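Local coordinates for uncharacterized protein (Parabacteroides distasonis, PDB 3LM3) that is of unknown function but is probably a glycoside hydrolase or deacetylase, at residues T52-G55 against V56-R60; W74-M78 against N79-D83; N87-E90 against I91-V95; K136-G139 against N140-P144; A288-V291 against H292-K296. All coordinates share one frame; numbering follows the deposited sequence.

Interaction 1: T52-G55 against V56-R60; sequences TLEG and VRALR
R57 folds back beside E54, three residues earlier in helix 53-64, and the two side chains cross at about a right angle. In the E54 conformer described here, one of two modelled, OE1 sits in the guanidinium plane at its edge, 3.3 Å from R57 NE. That bond is weak, and so is a second one to OE1 from R57 NH2; together they form a loose salt bridge. The arginine chain runs out straight and bends at its third torsion (chi3 48°), which leaves L53 CG over one guanidinium face and L53 CD2 3.8 Å from R57 NH1. V56 takes a different part. Its backbone N donates to T52 O at 3.1 Å; its side chain, modelled in two conformers, has CG2 3.1 Å from T52 O in the one described and touches W74 of strand 73-76. T52 is the N-cap: its OG1 accepts from G55 N at 2.9 Å and so satisfies an N-H in the first turn. The other E54 oxygen, OE2, makes a salt bridge with K296 NZ at the start of helix 296-313. Lying between two cationic groups and close to a helix N-terminus, the E54 carboxylate would probably be stabilised in its ionised form.

Interaction 2: W74-M78 against N79-D83; sequences WGFTM and NALED
T77 turns its hydroxyl between its own N and carbonyl carbon (chi1 65°), which aims OG1 at A80 N, while F76 swings its ring to the side of its backbone N (chi1 -72°), bringing CG to 3.7 Å from L81 CD2 and the ring edge to A80. The first torsion makes an N-cap: A80 N donates to T77 OG1 at 3.1 Å, and the same oxygen is hydrogen-bonded to E35 OE2. Beside the cap the contact is apolar. L81 CD2 also comes within 3.5 Å of F76 CB as the two side chains cross at a slant, and A80 CB lies near the plane of the F76 ring, 4.0 Å from F76 CD2. M78, present as selenomethionine, bends twice along its chain, and its CG passes 3.7 Å from E82 OE1, a carboxylate oxygen whose salt-bridge partner is R38. Backbone bonds continue the turn: T77 O accepts from L81 N at 3.0 Å and M78 O from E82 N. This is a strand-to-helix junction, where strand 73-76 of the parallel sheet runs straight into the short helix 78-82. I29 of the adjoining strand 21-29 touches both F76 and A80, and helix 120-138 packs on M78 and L81. Chemically, the hydroxyl gives A80 N, in the first turn, a side-chain acceptor, and the apolar side chains beside it probably help to keep water from that bond.

Interaction 3: N87-E90 against I91-V95; sequences NYRE and IRDYV
Y88 and R92 meet one turn apart on helix 86-102, an amphipathic helix lying against the parallel sheet, and here the packing is close. R92 first extends and then bends at chi3 (-60°), so that its guanidinium lies back over the preceding turn. One face of that group rests above Y88 O and R89 CA, each about 3.6 Å from its plane, and NH1 is 3.6 Å from Y88 CB. Y88 O is spent on the helical bond from R92 N (2.9 Å); the guanidinium merely lies across it. NH1 instead donates to A80 O and D83 O, carbonyls at and just past the end of the short helix 78-82, which ties the two helices together. A leucine here would probably leave those two carbonyl oxygens without their donor and open a gap beside Y88 CB. On the same buried flank as the Y88 ring, I91 brings CG1 to 3.2 Å from N87 O, which also accepts from I91 N. N87 ND2 lies 3.4 Å above one face of the Y88 ring, off its centre, and donates to H51 O, while Y88 OH is bonded to R30 O.

The flank carrying R89 and D93 is looser, faces solvent and is less certain, since R89 is modelled in two conformers. In the one described, R89 NH1 stays 4.9 Å from D93 OD2, and a water bridges them, accepting from R89 NH1 and donating to D93 OD2 at 2.7 Å.

Interaction 4: K136-G139 against N140-P144; sequences KMVG and NGYRP
The ring of Y142 leans on V138, whose CG1 methyl approaches obliquely. This methyl lies 3.4 Å from Y142 CB and 3.5 Å from Y142 CG, so it is lodged at the root of the ring, while the second branch, V138 CG2, lies 3.8 Å from Y142 CD2. The other flat group, the N140 amide, belongs to an exposed residue modelled in two conformers, so its setting is uncertain. Y142 carries CG anti to its backbone N (chi1 179°), and this turns the ring back over the last turn of helix 120-138. The main chain makes that return possible through a type I' beta turn from G139 to Y142. Y142 N donates to G139 O at 3.2 Å, almost straight at the hydrogen, although the donor stands well above the carbonyl plane rather than on a lone pair. G139, the first residue to leave the helix, and G141 have positive phi, easy for glycine; N140 takes the left-handed helical region at the first corner of the turn. V138 and Y142 thus make an apolar contact across a sharp reversal. The turn leads from helix 120-138 toward strand 146-148; Y142 OH is hydrogen-bonded to V106 N of strand 105-108, both V138 and Y142 touch Q99 of helix 86-102, and Y142 O accepts from S135 OG of the helix just left.

Interaction 5: A288-V291 against H292-K296; sequences AQMV and HEFGK
Q289 and E293 lie side by side and point the same way, with the amide and carboxylate planes nearly perpendicular, 89° apart. Q289 NE2 donates to E293 OE1 at 2.9 Å along an almost straight line (172°). The acceptor sits in the amide plane, whereas the donor comes to OE1 on its anti side, 32° out of the carboxylate plane. To get there Q289 places CG between its backbone N and carbonyl carbon and bends again at the next bond, while E293 stays extended. The Q289 NE2 is gripped a second time by E47 OE2. With an alanine here, E293 OE1 and E47 OE2 are likely to lose this shared donor, leaving the E293 carboxylate held mainly by its long, weak ion pair with R45.

E293 is part of the short helix 290-294, which follows strand 280-287 of the parallel sheet. The backbone is held by E293 N to Q289 O and F294 N to M290 O, both 2.9 Å, and the helix ends at G295, whose positive phi and backbone angles would jam a side chain against the carbonyl before it. G295 is also the N-cap of helix 296-313, so one glycine joins two helices.

M290, a selenomethionine, crosses F294 obliquely in the conformer described, one of two, its CB 4.0 Å from CD2 of the F294 ring. One face of that ring is covered by E293 CG, 3.7 Å above its centre. V291 and K296 run alongside each other, with CG1 of V291 3.6 Å from K296 CB, and the lysine chain continues to its salt bridge with E54.

In the fold
Along the chain the interactions come in numerical order. Interaction 1, on helix 53-64, touches three others: interaction 2 through W74 (centres about 16 Å apart), interaction 3 through Y94 and interaction 5 through the E54–K296 salt bridge (centres about 10 Å away in both cases). Interaction 2 ends strand 73-76 of the parallel sheet and meets interaction 3 (centres about 10 Å apart) through R92. Interaction 4, at the end of helix 120-138, touches both through M137 in the modelled conformer, yet is about 29 Å, centre to centre, from interaction 5. The contacts thus lie in helices, caps and turns round the parallel sheet, a beta/alpha arrangement consistent with a glycoside hydrolase or deacetylase.

Interaction 1: T52-G55 against V56-R60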
# COMPACT_ATOMS: atom_id res chain seq x y z
N THR A 52 -19.97 9.70 -10.45
CA THR A 52 -20.90 10.83 -10.36
C THR A 52 -20.42 11.77 -9.26
O THR A 52 -19.78 11.36 -8.28
CB THR A 52 -22.36 10.43 -10.07
OG1 THR A 52 -22.47 9.95 -8.74
CG2 THR A 52 -22.85 9.40 -11.08
N LEU A 53 -20.78 13.04 -9.41
CA LEU A 53 -20.51 14.02 -8.38
C LEU A 53 -21.16 13.61 -7.06
O LEU A 53 -20.53 13.65 -6.03
CB LEU A 53 -21.02 15.39 -8.81
CG LEU A 53 -20.99 16.50 -7.74
CD1 LEU A 53 -19.57 16.78 -7.20
CD2 LEU A 53 -21.63 17.77 -8.31
N GLU A 54 -22.43 13.22 -7.10
CA GLU A 54 -23.09 12.85 -5.85
C GLU A 54 -22.43 11.66 -5.18
O GLU A 54 -22.35 11.62 -3.95
CB GLU A 54 -24.58 12.58 -6.02
CG GLU A 54 -25.26 11.83 -4.80
CD GLU A 54 -25.07 12.48 -3.38
OE1 GLU A 54 -24.23 13.40 -3.17
OE2 GLU A 54 -25.77 12.02 -2.44
N GLY A 55 -21.94 10.69 -5.94
CA GLY A 55 -21.30 9.54 -5.35
C GLY A 55 -19.98 9.88 -4.68
O GLY A 55 -19.66 9.36 -3.61
N VAL A 56 -19.18 10.74 -5.31
CA VAL A 56 -17.93 11.14 -4.79
C VAL A 56 -18.12 11.99 -3.50
O VAL A 56 -17.45 11.81 -2.50
CB VAL A 56 -17.18 11.87 -5.92
CG1 VAL A 56 -15.92 12.44 -5.43
CG2 VAL A 56 -16.95 10.88 -7.11
N ARG A 57 -19.05 12.93 -3.58
CA ARG A 57 -19.38 13.79 -2.43
C ARG A 57 -19.89 12.95 -1.25
O ARG A 57 -19.50 13.15 -0.11
CB ARG A 57 -20.41 14.82 -2.86
CG ARG A 57 -20.87 15.73 -1.72
CD ARG A 57 -21.76 16.89 -2.26
NE ARG A 57 -22.79 16.38 -3.16
CZ ARG A 57 -23.24 16.98 -4.28
NH1 ARG A 57 -22.78 18.17 -4.69
NH2 ARG A 57 -24.18 16.36 -5.01
N ALA A 58 -20.75 11.97 -1.53
CA ALA A 58 -21.27 11.14 -0.47
C ALA A 58 -20.15 10.36 0.21
O ALA A 58 -20.14 10.23 1.43
CB ALA A 58 -22.31 10.17 -1.03
N LEU A 59 -19.21 9.84 -0.57
CA LEU A 59 -18.12 9.09 0.01
C LEU A 59 -17.23 9.99 0.86
O LEU A 59 -16.81 9.58 1.96
CB LEU A 59 -17.35 8.37 -1.13
CG LEU A 59 -16.41 7.26 -0.70
CD1 LEU A 59 -17.15 6.16 0.05
CD2 LEU A 59 -15.72 6.70 -1.98
N ARG A 60 -16.94 11.21 0.40
CA ARG A 60 -16.14 12.17 1.18
C ARG A 60 -16.84 12.57 2.48
O ARG A 60 -16.21 12.71 3.49
CB ARG A 60 -15.78 13.42 0.37
CG ARG A 60 -14.89 14.52 1.00
CD ARG A 60 -13.64 13.90 1.39
NE ARG A 60 -12.58 14.73 1.98
CZ ARG A 60 -12.48 15.12 3.24
NH1 ARG A 60 -13.52 15.01 4.07
NH2 ARG A 60 -11.34 15.58 3.67

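Interaction 2: W74-M78 against N79-D83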
# COMPACT_ATOMS: atom_id res chain seq x y z
N TRP A 74 -6.89 12.28 -3.30
CA TRP A 74 -7.66 11.97 -4.50
C TRP A 74 -6.69 11.59 -5.58
O TRP A 74 -5.78 12.36 -5.91
CB TRP A 74 -8.44 13.20 -4.93
CG TRP A 74 -9.47 13.67 -3.95
CD1 TRP A 74 -9.34 14.70 -3.05
CD2 TRP A 74 -10.81 13.17 -3.78
NE1 TRP A 74 -10.51 14.86 -2.35
CE2 TRP A 74 -11.43 13.93 -2.78
CE3 TRP A 74 -11.55 12.12 -4.39
CZ2 TRP A 74 -12.74 13.71 -2.37
CZ3 TRP A 74 -12.86 11.91 -3.98
CH2 TRP A 74 -13.45 12.69 -2.98
N GLY A 75 -6.85 10.42 -6.16
CA GLY A 75 -5.97 9.97 -7.21
C GLY A 75 -6.73 9.75 -8.50
O GLY A 75 -7.72 9.01 -8.52
N PHE A 76 -6.28 10.38 -9.58
CA PHE A 76 -6.96 10.32 -10.89
C PHE A 76 -6.11 9.60 -11.92
O PHE A 76 -4.91 9.87 -12.05
CB PHE A 76 -7.15 11.73 -11.45
CG PHE A 76 -8.21 12.57 -10.75
CD1 PHE A 76 -7.99 13.14 -9.51
CD2 PHE A 76 -9.40 12.80 -11.38
CE1 PHE A 76 -8.99 13.93 -8.92
CE2 PHE A 76 -10.40 13.57 -10.78
CZ PHE A 76 -10.19 14.11 -9.56
N THR A 77 -6.73 8.76 -12.74
CA THR A 77 -6.06 8.27 -13.93
C THR A 77 -5.94 9.40 -14.98
O THR A 77 -6.58 10.44 -14.87
CB THR A 77 -6.84 7.16 -14.58
OG1 THR A 77 -8.10 7.68 -15.05
CG2 THR A 77 -7.02 6.01 -13.63
N MSE A 78 -5.12 9.18 -16.01
CA MSE A 78 -4.96 10.22 -17.02
C MSE A 78 -6.27 10.50 -17.70
O MSE A 78 -6.62 11.66 -17.91
CB MSE A 78 -3.89 9.85 -18.06
CG MSE A 78 -3.61 10.99 -19.00
SE MSE A 78 -2.59 12.43 -18.17
CE MSE A 78 -0.84 11.54 -18.26
N ASN A 79 -6.99 9.45 -18.03
CA ASN A 79 -8.27 9.66 -18.73
C ASN A 79 -9.28 10.39 -17.85
O ASN A 79 -10.04 11.22 -18.35
CB ASN A 79 -8.81 8.33 -19.26
CG ASN A 79 -7.98 7.78 -20.42
OD1 ASN A 79 -7.30 8.55 -21.11
ND2 ASN A 79 -7.97 6.46 -20.58
N ALA A 80 -9.27 10.15 -16.53
CA ALA A 80 -10.16 10.89 -15.63
C ALA A 80 -9.75 12.35 -15.51
O ALA A 80 -10.59 13.24 -15.34
CB ALA A 80 -10.23 10.24 -14.29
N LEU A 81 -8.44 12.63 -15.56
CA LEU A 81 -7.96 14.02 -15.54
C LEU A 81 -8.38 14.80 -16.77
O LEU A 81 -8.66 15.99 -16.69
CB LEU A 81 -6.43 14.11 -15.46
CG LEU A 81 -5.83 13.79 -14.12
CD1 LEU A 81 -4.30 13.79 -14.27
CD2 LEU A 81 -6.36 14.74 -13.03
N GLU A 82 -8.40 14.12 -17.91
CA GLU A 82 -8.59 14.80 -19.20
C GLU A 82 -10.00 14.77 -19.76
O GLU A 82 -10.30 15.57 -20.67
CB GLU A 82 -7.63 14.20 -20.23
CG GLU A 82 -6.18 14.56 -19.98
CD GLU A 82 -5.23 14.02 -21.04
OE1 GLU A 82 -5.47 12.92 -21.58
OE2 GLU A 82 -4.22 14.71 -21.31
N ASP A 83 -10.87 13.93 -19.21
CA ASP A 83 -12.18 13.73 -19.81
C ASP A 83 -13.02 15.00 -19.72
O ASP A 83 -13.18 15.58 -18.65
CB ASP A 83 -12.90 12.60 -19.12
CG ASP A 83 -14.00 12.03 -19.98
OD1 ASP A 83 -15.09 12.63 -20.07
OD2 ASP A 83 -13.74 10.99 -20.64

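Interaction 3: N87-E90 against I91-V95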
# COMPACT_ATOMS: atom_id res chain seq x y z
N ASN A 87 -19.74 14.87 -15.98
CA ASN A 87 -19.48 14.20 -14.71
C ASN A 87 -18.04 14.35 -14.25
O ASN A 87 -17.77 14.66 -13.08
CB ASN A 87 -19.91 12.73 -14.70
CG ASN A 87 -19.17 11.87 -15.70
OD1 ASN A 87 -18.99 12.25 -16.87
ND2 ASN A 87 -18.80 10.68 -15.27
N TYR A 88 -17.10 14.14 -15.17
CA TYR A 88 -15.69 14.24 -14.82
C TYR A 88 -15.32 15.67 -14.54
O TYR A 88 -14.55 15.93 -13.63
CB TYR A 88 -14.78 13.59 -15.85
CG TYR A 88 -14.89 12.09 -15.75
CD1 TYR A 88 -14.37 11.39 -14.67
CD2 TYR A 88 -15.59 11.35 -16.70
CE1 TYR A 88 -14.50 10.02 -14.54
CE2 TYR A 88 -15.72 9.99 -16.58
CZ TYR A 88 -15.18 9.31 -15.52
OH TYR A 88 -15.33 7.94 -15.38
N ARG A 89 -15.88 16.62 -15.27
CA ARG A 89 -15.62 18.04 -14.98
C ARG A 89 -16.12 18.40 -13.57
O ARG A 89 -15.39 19.05 -12.79
CB ARG A 89 -16.25 18.95 -16.03
CG ARG A 89 -15.97 20.42 -15.80
CD ARG A 89 -16.27 21.24 -17.06
NE ARG A 89 -17.44 20.74 -17.79
CZ ARG A 89 -18.69 20.80 -17.32
NH1 ARG A 89 -18.93 21.32 -16.12
NH2 ARG A 89 -19.69 20.32 -18.06
N GLU A 90 -17.33 17.97 -13.23
CA GLU A 90 -17.93 18.21 -11.92
C GLU A 90 -17.13 17.57 -10.80
O GLU A 90 -16.91 18.17 -9.73
CB GLU A 90 -19.38 17.70 -11.85
CG GLU A 90 -20.37 18.49 -12.68
CD GLU A 90 -21.79 17.89 -12.64
OE1 GLU A 90 -21.97 16.66 -12.42
OE2 GLU A 90 -22.73 18.65 -12.86
N ILE A 91 -16.66 16.35 -11.02
CA ILE A 91 -15.84 15.68 -10.03
C ILE A 91 -14.52 16.42 -9.84
O ILE A 91 -14.08 16.62 -8.69
CB ILE A 91 -15.59 14.19 -10.40
CG1 ILE A 91 -16.89 13.42 -10.21
CG2 ILE A 91 -14.49 13.61 -9.55
CD1 ILE A 91 -16.88 12.03 -10.94
N ARG A 92 -13.85 16.83 -10.91
CA ARG A 92 -12.62 17.58 -10.76
C ARG A 92 -12.88 18.89 -9.97
O ARG A 92 -12.10 19.24 -9.08
CB ARG A 92 -11.94 17.89 -12.10
CG ARG A 92 -11.30 16.66 -12.77
CD ARG A 92 -10.47 17.00 -13.98
NE ARG A 92 -11.23 17.67 -15.01
CZ ARG A 92 -11.87 17.06 -16.01
NH1 ARG A 92 -11.87 15.74 -16.14
NH2 ARG A 92 -12.53 17.79 -16.88
N ASP A 93 -13.94 19.62 -10.28
CA ASP A 93 -14.24 20.87 -9.60
C ASP A 93 -14.45 20.62 -8.10
O ASP A 93 -13.95 21.37 -7.27
CB ASP A 93 -15.48 21.57 -10.18
CG ASP A 93 -15.25 22.18 -11.56
OD1 ASP A 93 -14.11 22.31 -12.03
OD2 ASP A 93 -16.28 22.56 -12.17
N TYR A 94 -15.16 19.54 -7.77
CA TYR A 94 -15.42 19.21 -6.38
C TYR A 94 -14.13 18.85 -5.65
O TYR A 94 -13.89 19.27 -4.52
CB TYR A 94 -16.41 18.05 -6.29
CG TYR A 94 -16.60 17.51 -4.88
CD1 TYR A 94 -17.32 18.23 -3.95
CD2 TYR A 94 -16.03 16.34 -4.48
CE1 TYR A 94 -17.48 17.76 -2.67
CE2 TYR A 94 -16.19 15.87 -3.21
CZ TYR A 94 -16.91 16.59 -2.30
OH TYR A 94 -17.06 16.13 -1.00
N VAL A 95 -13.28 18.09 -6.30
CA VAL A 95 -12.02 17.71 -5.71
C VAL A 95 -11.12 18.95 -5.46
O VAL A 95 -10.43 19.05 -4.43
CB VAL A 95 -11.30 16.64 -6.57
CG1 VAL A 95 -9.87 16.54 -6.17
CG2 VAL A 95 -12.02 15.29 -6.40
O HOH W 1 -17.22 23.23 -14.60

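Interaction 4: K136-G139 against N140-P144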
# COMPACT_ATOMS: atom_id res chain seq x y z
N LYS A 136 -2.34 22.93 -12.68
CA LYS A 136 -3.18 23.95 -13.31
C LYS A 136 -4.61 23.86 -12.85
O LYS A 136 -5.28 24.88 -12.67
CB LYS A 136 -3.08 23.88 -14.83
CG LYS A 136 -1.76 24.44 -15.38
N MSE A 137 -5.10 22.65 -12.61
CA MSE A 137 -6.46 22.34 -12.12
C MSE A 137 -6.69 22.98 -10.76
O MSE A 137 -7.69 23.64 -10.51
CB MSE A 137 -6.61 20.79 -12.03
CG MSE A 137 -7.90 20.22 -11.46
SE MSE A 137 -7.81 18.25 -11.34
CE MSE A 137 -8.92 18.01 -9.76
N VAL A 138 -5.76 22.71 -9.85
CA VAL A 138 -5.90 23.18 -8.47
C VAL A 138 -5.56 24.66 -8.41
O VAL A 138 -6.18 25.42 -7.65
CB VAL A 138 -5.03 22.36 -7.49
CG1 VAL A 138 -5.04 23.00 -6.06
CG2 VAL A 138 -5.52 20.94 -7.46
N GLY A 139 -4.56 25.06 -9.20
CA GLY A 139 -4.16 26.42 -9.34
C GLY A 139 -3.20 26.82 -8.24
O GLY A 139 -2.86 26.05 -7.33
N ASN A 140 -2.70 28.03 -8.40
CA ASN A 140 -1.85 28.71 -7.47
C ASN A 140 -0.61 27.92 -7.02
O ASN A 140 -0.13 27.98 -5.90
CB ASN A 140 -2.73 29.30 -6.39
CG ASN A 140 -3.74 30.29 -6.99
OD1 ASN A 140 -3.34 31.31 -7.52
ND2 ASN A 140 -5.04 29.94 -6.98
N GLY A 141 -0.05 27.25 -8.02
CA GLY A 141 1.24 26.58 -7.89
C GLY A 141 1.22 25.24 -7.20
O GLY A 141 2.27 24.70 -6.90
N TYR A 142 0.03 24.73 -6.94
CA TYR A 142 -0.14 23.45 -6.25
C TYR A 142 0.67 22.34 -6.90
O TYR A 142 0.65 22.18 -8.12
CB TYR A 142 -1.61 23.03 -6.26
CG TYR A 142 -1.83 21.71 -5.57
CD1 TYR A 142 -1.82 21.62 -4.20
CD2 TYR A 142 -1.92 20.54 -6.30
CE1 TYR A 142 -1.91 20.38 -3.54
CE2 TYR A 142 -2.04 19.31 -5.69
CZ TYR A 142 -2.03 19.23 -4.31
OH TYR A 142 -2.13 18.02 -3.70
N ARG A 143 1.34 21.57 -6.06
CA ARG A 143 1.95 20.33 -6.51
C ARG A 143 1.66 19.26 -5.47
O ARG A 143 1.74 19.52 -4.27
CB ARG A 143 3.44 20.49 -6.69
CG ARG A 143 3.81 21.50 -7.77
CD ARG A 143 5.28 21.71 -7.86
NE ARG A 143 5.96 20.50 -8.28
CZ ARG A 143 6.04 20.07 -9.52
NH1 ARG A 143 5.45 20.73 -10.51
NH2 ARG A 143 6.69 18.94 -9.76
N PRO A 144 1.30 18.05 -5.91
CA PRO A 144 1.08 17.00 -4.93
C PRO A 144 2.37 16.60 -4.21
O PRO A 144 3.46 16.85 -4.73
CB PRO A 144 0.52 15.86 -5.79
CG PRO A 144 1.18 16.03 -7.07
CD PRO A 144 1.22 17.54 -7.28

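Interaction 5: A288-V291 against H292-K296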
# COMPACT_ATOMS: atom_id res chain seq x y z
N ALA A 288 -13.73 5.14 -6.03
CA ALA A 288 -15.02 5.86 -6.04
C ALA A 288 -16.12 5.02 -6.69
O ALA A 288 -17.28 5.09 -6.28
CB ALA A 288 -14.87 7.17 -6.74
N GLN A 289 -15.77 4.26 -7.72
CA GLN A 289 -16.77 3.47 -8.44
C GLN A 289 -17.45 2.42 -7.58
O GLN A 289 -18.48 1.84 -8.00
CB GLN A 289 -16.17 2.84 -9.70
CG GLN A 289 -14.99 1.90 -9.54
CD GLN A 289 -15.33 0.54 -8.96
OE1 GLN A 289 -15.10 0.29 -7.80
NE2 GLN A 289 -15.92 -0.34 -9.78
N MSE A 290 -16.94 2.15 -6.38
CA MSE A 290 -17.56 1.15 -5.50
C MSE A 290 -18.97 1.55 -5.13
O MSE A 290 -19.85 0.67 -4.91
CB MSE A 290 -16.75 0.90 -4.23
CG MSE A 290 -15.53 0.07 -4.44
SE MSE A 290 -14.57 -0.45 -2.87
CE MSE A 290 -14.58 1.30 -2.02
N VAL A 291 -19.24 2.84 -5.04
CA VAL A 291 -20.60 3.33 -4.73
C VAL A 291 -21.59 2.81 -5.78
O VAL A 291 -22.68 2.35 -5.45
CB VAL A 291 -20.63 4.88 -4.63
CG1 VAL A 291 -22.04 5.44 -4.77
CG2 VAL A 291 -19.92 5.35 -3.36
N HIS A 292 -21.19 2.87 -7.04
CA HIS A 292 -22.04 2.36 -8.13
C HIS A 292 -22.07 0.83 -8.16
O HIS A 292 -23.14 0.20 -8.36
CB HIS A 292 -21.54 2.85 -9.49
CG HIS A 292 -22.50 2.61 -10.60
ND1 HIS A 292 -23.56 3.45 -10.84
CD2 HIS A 292 -22.56 1.65 -11.56
CE1 HIS A 292 -24.24 3.01 -11.88
NE2 HIS A 292 -23.65 1.93 -12.34
N GLU A 293 -20.92 0.19 -7.97
CA GLU A 293 -20.85 -1.27 -8.10
C GLU A 293 -21.64 -1.99 -7.00
O GLU A 293 -22.30 -3.02 -7.25
CB GLU A 293 -19.41 -1.76 -8.10
CG GLU A 293 -19.29 -3.21 -8.51
CD GLU A 293 -17.91 -3.68 -8.88
OE1 GLU A 293 -16.92 -2.91 -8.78
OE2 GLU A 293 -17.80 -4.89 -9.24
N PHE A 294 -21.59 -1.45 -5.79
CA PHE A 294 -22.12 -2.14 -4.60
C PHE A 294 -23.24 -1.45 -3.87
O PHE A 294 -23.89 -2.05 -3.03
CB PHE A 294 -20.97 -2.40 -3.62
CG PHE A 294 -19.85 -3.20 -4.22
CD1 PHE A 294 -20.08 -4.50 -4.67
CD2 PHE A 294 -18.61 -2.66 -4.42
CE1 PHE A 294 -19.04 -5.24 -5.24
CE2 PHE A 294 -17.58 -3.42 -4.99
CZ PHE A 294 -17.82 -4.70 -5.42
N GLY A 295 -23.50 -0.19 -4.19
CA GLY A 295 -24.58 0.58 -3.63
C GLY A 295 -24.06 1.70 -2.75
O GLY A 295 -23.12 1.49 -1.95
N LYS A 296 -24.68 2.87 -2.85
CA LYS A 296 -24.22 4.03 -2.14
C LYS A 296 -24.34 3.86 -0.63
O LYS A 296 -23.39 4.17 0.11
CB LYS A 296 -24.96 5.28 -2.61
CG LYS A 296 -24.56 6.54 -1.92
CD LYS A 296 -25.30 7.75 -2.56
CE LYS A 296 -26.08 8.55 -1.54
NZ LYS A 296 -26.86 9.64 -2.22